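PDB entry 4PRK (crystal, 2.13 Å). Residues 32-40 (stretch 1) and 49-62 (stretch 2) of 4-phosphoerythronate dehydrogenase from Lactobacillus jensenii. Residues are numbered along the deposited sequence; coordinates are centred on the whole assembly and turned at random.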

# COMPACT_ATOMS: atom_id res chain seq x y z
N GLU A 32 19.23 28.51 -28.10
CA GLU A 32 20.00 27.44 -28.66
C GLU A 32 20.95 26.79 -27.68
O GLU A 32 21.29 27.36 -26.62
CB GLU A 32 20.79 27.91 -29.91
CG GLU A 32 20.10 27.55 -31.22
CD GLU A 32 19.46 26.17 -31.14
OE1 GLU A 32 18.22 26.11 -31.06
OE2 GLU A 32 20.21 25.16 -31.07
N SER A 33 21.44 25.64 -28.09
CA SER A 33 22.46 24.92 -27.37
C SER A 33 23.79 25.66 -27.45
O SER A 33 24.05 26.43 -28.37
CB SER A 33 22.60 23.51 -27.91
OG SER A 33 21.45 22.76 -27.59
N LEU A 34 24.63 25.42 -26.46
CA LEU A 34 25.89 26.10 -26.38
C LEU A 34 26.69 25.79 -27.63
O LEU A 34 26.74 24.66 -28.08
CB LEU A 34 26.64 25.63 -25.14
CG LEU A 34 28.09 26.04 -24.93
CD1 LEU A 34 28.17 27.49 -24.50
CD2 LEU A 34 28.70 25.15 -23.87
N SER A 35 27.31 26.81 -28.18
CA SER A 35 28.15 26.67 -29.36
C SER A 35 29.11 27.83 -29.43
O SER A 35 28.95 28.82 -28.74
CB SER A 35 27.30 26.56 -30.63
OG SER A 35 27.10 27.82 -31.24
N ALA A 36 30.08 27.73 -30.32
CA ALA A 36 31.07 28.77 -30.44
C ALA A 36 30.33 30.05 -30.75
O ALA A 36 30.76 31.14 -30.38
CB ALA A 36 32.05 28.44 -31.55
N GLU A 37 29.21 29.91 -31.45
CA GLU A 37 28.36 31.03 -31.80
C GLU A 37 27.77 31.76 -30.60
O GLU A 37 27.62 32.97 -30.64
CB GLU A 37 27.23 30.56 -32.71
CG GLU A 37 27.66 30.25 -34.13
CD GLU A 37 27.03 28.99 -34.67
OE1 GLU A 37 26.25 28.35 -33.93
OE2 GLU A 37 27.31 28.62 -35.84
N ASN A 38 27.36 31.03 -29.57
CA ASN A 38 26.75 31.67 -28.40
C ASN A 38 27.54 31.72 -27.08
O ASN A 38 27.02 32.18 -26.07
CB ASN A 38 25.35 31.11 -28.15
CG ASN A 38 25.33 29.59 -28.04
OD1 ASN A 38 26.24 28.98 -27.49
ND2 ASN A 38 24.27 28.99 -28.55
N VAL A 39 28.77 31.26 -27.07
CA VAL A 39 29.51 31.11 -25.82
C VAL A 39 29.76 32.40 -25.04
O VAL A 39 29.78 32.39 -23.82
CB VAL A 39 30.81 30.33 -26.00
CG1 VAL A 39 31.56 30.22 -24.69
CG2 VAL A 39 30.50 28.94 -26.53
N ASP A 40 29.96 33.50 -25.75
CA ASP A 40 30.30 34.78 -25.13
C ASP A 40 29.17 35.38 -24.30
O ASP A 40 29.35 36.37 -23.62
CB ASP A 40 30.79 35.77 -26.18
CG ASP A 40 31.95 35.24 -26.98
OD1 ASP A 40 32.82 34.57 -26.40
OD2 ASP A 40 31.98 35.49 -28.20
N LEU A 49 23.98 25.66 -17.55
CA LEU A 49 23.07 24.50 -17.57
C LEU A 49 22.83 24.12 -19.04
O LEU A 49 22.30 24.92 -19.83
CB LEU A 49 21.75 24.81 -16.81
CG LEU A 49 21.82 24.99 -15.27
CD1 LEU A 49 20.42 25.09 -14.64
CD2 LEU A 49 22.61 23.87 -14.60
N LEU A 50 23.22 22.88 -19.39
CA LEU A 50 23.25 22.44 -20.79
C LEU A 50 22.21 21.38 -21.09
O LEU A 50 21.85 20.56 -20.23
CB LEU A 50 24.63 21.87 -21.13
CG LEU A 50 25.82 22.86 -21.14
CD1 LEU A 50 27.00 22.30 -21.96
CD2 LEU A 50 25.39 24.22 -21.70
N LYS A 51 21.64 21.47 -22.29
CA LYS A 51 20.80 20.44 -22.85
C LYS A 51 21.28 20.27 -24.27
O LYS A 51 20.66 20.80 -25.19
CB LYS A 51 19.33 20.83 -22.81
CG LYS A 51 18.39 19.75 -23.32
CD LYS A 51 16.93 20.17 -23.18
CE LYS A 51 16.04 19.43 -24.15
NZ LYS A 51 14.63 19.36 -23.68
N PRO A 52 22.44 19.50 -24.43
CA PRO A 52 23.00 19.59 -25.78
C PRO A 52 22.29 18.72 -26.79
O PRO A 52 22.17 17.53 -26.61
CB PRO A 52 24.46 19.12 -25.61
CG PRO A 52 24.66 18.75 -24.19
CD PRO A 52 23.31 18.49 -23.66
N LEU A 53 21.83 19.33 -27.87
CA LEU A 53 21.24 18.58 -28.95
C LEU A 53 22.27 17.65 -29.61
O LEU A 53 22.00 16.49 -29.86
CB LEU A 53 20.69 19.55 -29.98
CG LEU A 53 20.36 19.00 -31.36
CD1 LEU A 53 19.00 19.52 -31.81
CD2 LEU A 53 21.45 19.37 -32.35
N GLY A 54 23.46 18.19 -29.82
CA GLY A 54 24.46 17.59 -30.68
C GLY A 54 25.80 17.65 -30.01
O GLY A 54 25.93 18.25 -28.95
N ASN A 55 26.80 17.00 -30.59
CA ASN A 55 28.11 17.02 -29.97
C ASN A 55 28.63 18.46 -29.80
O ASN A 55 28.60 19.28 -30.71
CB ASN A 55 29.11 16.25 -30.83
CG ASN A 55 29.04 14.75 -30.63
OD1 ASN A 55 28.06 14.11 -31.00
ND2 ASN A 55 30.08 14.18 -30.05
N LEU A 56 29.12 18.71 -28.59
CA LEU A 56 29.89 19.89 -28.20
C LEU A 56 31.37 19.57 -28.48
O LEU A 56 32.15 19.13 -27.60
CB LEU A 56 29.62 20.24 -26.71
CG LEU A 56 29.98 21.64 -26.16
CD1 LEU A 56 29.12 22.75 -26.73
CD2 LEU A 56 29.89 21.67 -24.64
N ASP A 57 31.74 19.77 -29.74
CA ASP A 57 33.02 19.30 -30.28
C ASP A 57 34.15 20.36 -30.14
O ASP A 57 35.14 20.10 -29.45
CB ASP A 57 32.88 18.77 -31.73
CG ASP A 57 31.66 19.37 -32.50
OD1 ASP A 57 31.00 20.32 -32.01
OD2 ASP A 57 31.34 18.87 -33.60
N ASP A 58 33.97 21.55 -30.75
CA ASP A 58 34.97 22.66 -30.72
C ASP A 58 35.59 22.78 -29.33
O ASP A 58 34.91 22.58 -28.33
CB ASP A 58 34.37 24.04 -31.07
CG ASP A 58 33.38 24.02 -32.23
OD1 ASP A 58 33.66 23.42 -33.28
OD2 ASP A 58 32.31 24.66 -32.09
N GLU A 59 36.87 23.16 -29.27
CA GLU A 59 37.54 23.35 -27.98
C GLU A 59 37.49 24.79 -27.45
O GLU A 59 37.70 25.01 -26.25
CB GLU A 59 38.99 22.87 -28.07
CG GLU A 59 39.95 23.57 -27.12
CD GLU A 59 41.24 22.82 -26.94
OE1 GLU A 59 41.38 21.74 -27.54
OE2 GLU A 59 42.10 23.31 -26.17
N ILE A 60 37.20 25.76 -28.33
CA ILE A 60 37.24 27.20 -27.97
C ILE A 60 36.08 27.57 -27.02
O ILE A 60 36.19 28.47 -26.18
CB ILE A 60 37.31 28.15 -29.22
CG1 ILE A 60 35.93 28.59 -29.75
CG2 ILE A 60 38.17 27.52 -30.32
CD1 ILE A 60 35.09 27.51 -30.41
N VAL A 61 34.97 26.83 -27.17
CA VAL A 61 33.87 26.86 -26.20
C VAL A 61 34.40 26.53 -24.78
O VAL A 61 34.27 27.34 -23.85
CB VAL A 61 32.76 25.88 -26.64
CG1 VAL A 61 31.65 25.83 -25.59
CG2 VAL A 61 32.23 26.25 -28.03
N TYR A 62 35.05 25.37 -24.65
CA TYR A 62 35.63 24.94 -23.38
C TYR A 62 36.72 25.90 -22.88
O TYR A 62 36.76 26.22 -21.69
CB TYR A 62 36.24 23.54 -23.47
CG TYR A 62 35.29 22.43 -23.86
CD1 TYR A 62 35.08 22.12 -25.20
CD2 TYR A 62 34.65 21.65 -22.90
CE1 TYR A 62 34.23 21.10 -25.59
CE2 TYR A 62 33.80 20.61 -23.27
CZ TYR A 62 33.59 20.34 -24.63
OH TYR A 62 32.75 19.33 -25.05
O HOH W 1 23.20 22.98 -24.62

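The contact between residues 32-40 and 49-62 is small, burying 448 Å² in total, and is mainly apolar, with one weak direct hydrogen bond, from Ser 33, and one water bridge nearby. Leu 34 and Val 61 lie at its centre. Both are buried, and both direct their CA-to-CB bonds toward the opposing stretch.

Leu 34 gives up more area to the contact than any other residue. With chi1 at 171° (t) and chi2 at 75° (p), a common leucine rotamer, its CD2 methyl reaches three apolar partners: it lies 3.8 Å from Leu 50 CD1, 3.8 Å from Leu 56 CD1 and 3.5 Å from Val 61 CG1. These partners arrive by different routes. Leu 50, at the end of the strand, has a CA-to-CB bond that runs sideways, and its m,t conformation (chi1 -67°, chi2 -160°) brings the end of the side chain nearer. Leu 56 already points toward stretch 1, and its t,p conformation carries CD1 both to the Leu 34 methyl and to within 3.3 Å of the Leu 34 carbonyl O. Branched aliphatic side chains suit this pocket, since they fill it without bringing in polar groups that would need partners.

Val 61, in the helix, adopts chi1 176° (t). Val 61 CG1 meets Leu 34 CD2, and Val 61 CG2 lies against the backbone of stretch 1, 3.5 Å from Ala 36 N and 3.8 Å from Ser 35 C. Val 39 CG2 packs against both methyls of Val 61, 3.4 Å from Val 61 CG1 and 3.5 Å from Val 61 CG2; Val 39 is itself in the t rotamer (179°) and points toward stretch 2. The backbones come close here, with the CA atoms of Ala 36 and Val 61 5.4 Å apart, and the methyl of Ala 36, on a bond that runs sideways, packs at the exposed margin of the contact. Ala 36 CB is 3.4 Å from Ile 60 CD1 and 3.8 Å from Asp 58 OD2. Ile 60 has a chi1 of 91°, between wells; although its CA-to-CB bond runs sideways, the end of the side chain comes nearer to stretch 1.

At the other end, Ser 33 turns its hydroxyl toward the loop after the strand. With chi1 at -69° (m), OG donates a weak hydrogen bond to Lys 51 O at 3.2 Å. The side chain of Lys 51 is extended, all four chi angles being t, and its end leads away, so the residue takes part through its backbone. A water accepts hydrogen bonds from Lys 51 N (3.2 Å) and, weakly, from Leu 34 N (3.4 Å), bridging the two stretches.

The shape of stretch 1 is supported from within by Asn 38. Its side chain, at chi1 54° (p), folds back along its own backbone: ND2 donates to Ser 33 O at 2.6 Å, and OD1 accepts from Ser 35 N at 2.5 Å. These bonds flank Leu 34 in sequence and tie down the segment that presents it to stretch 2.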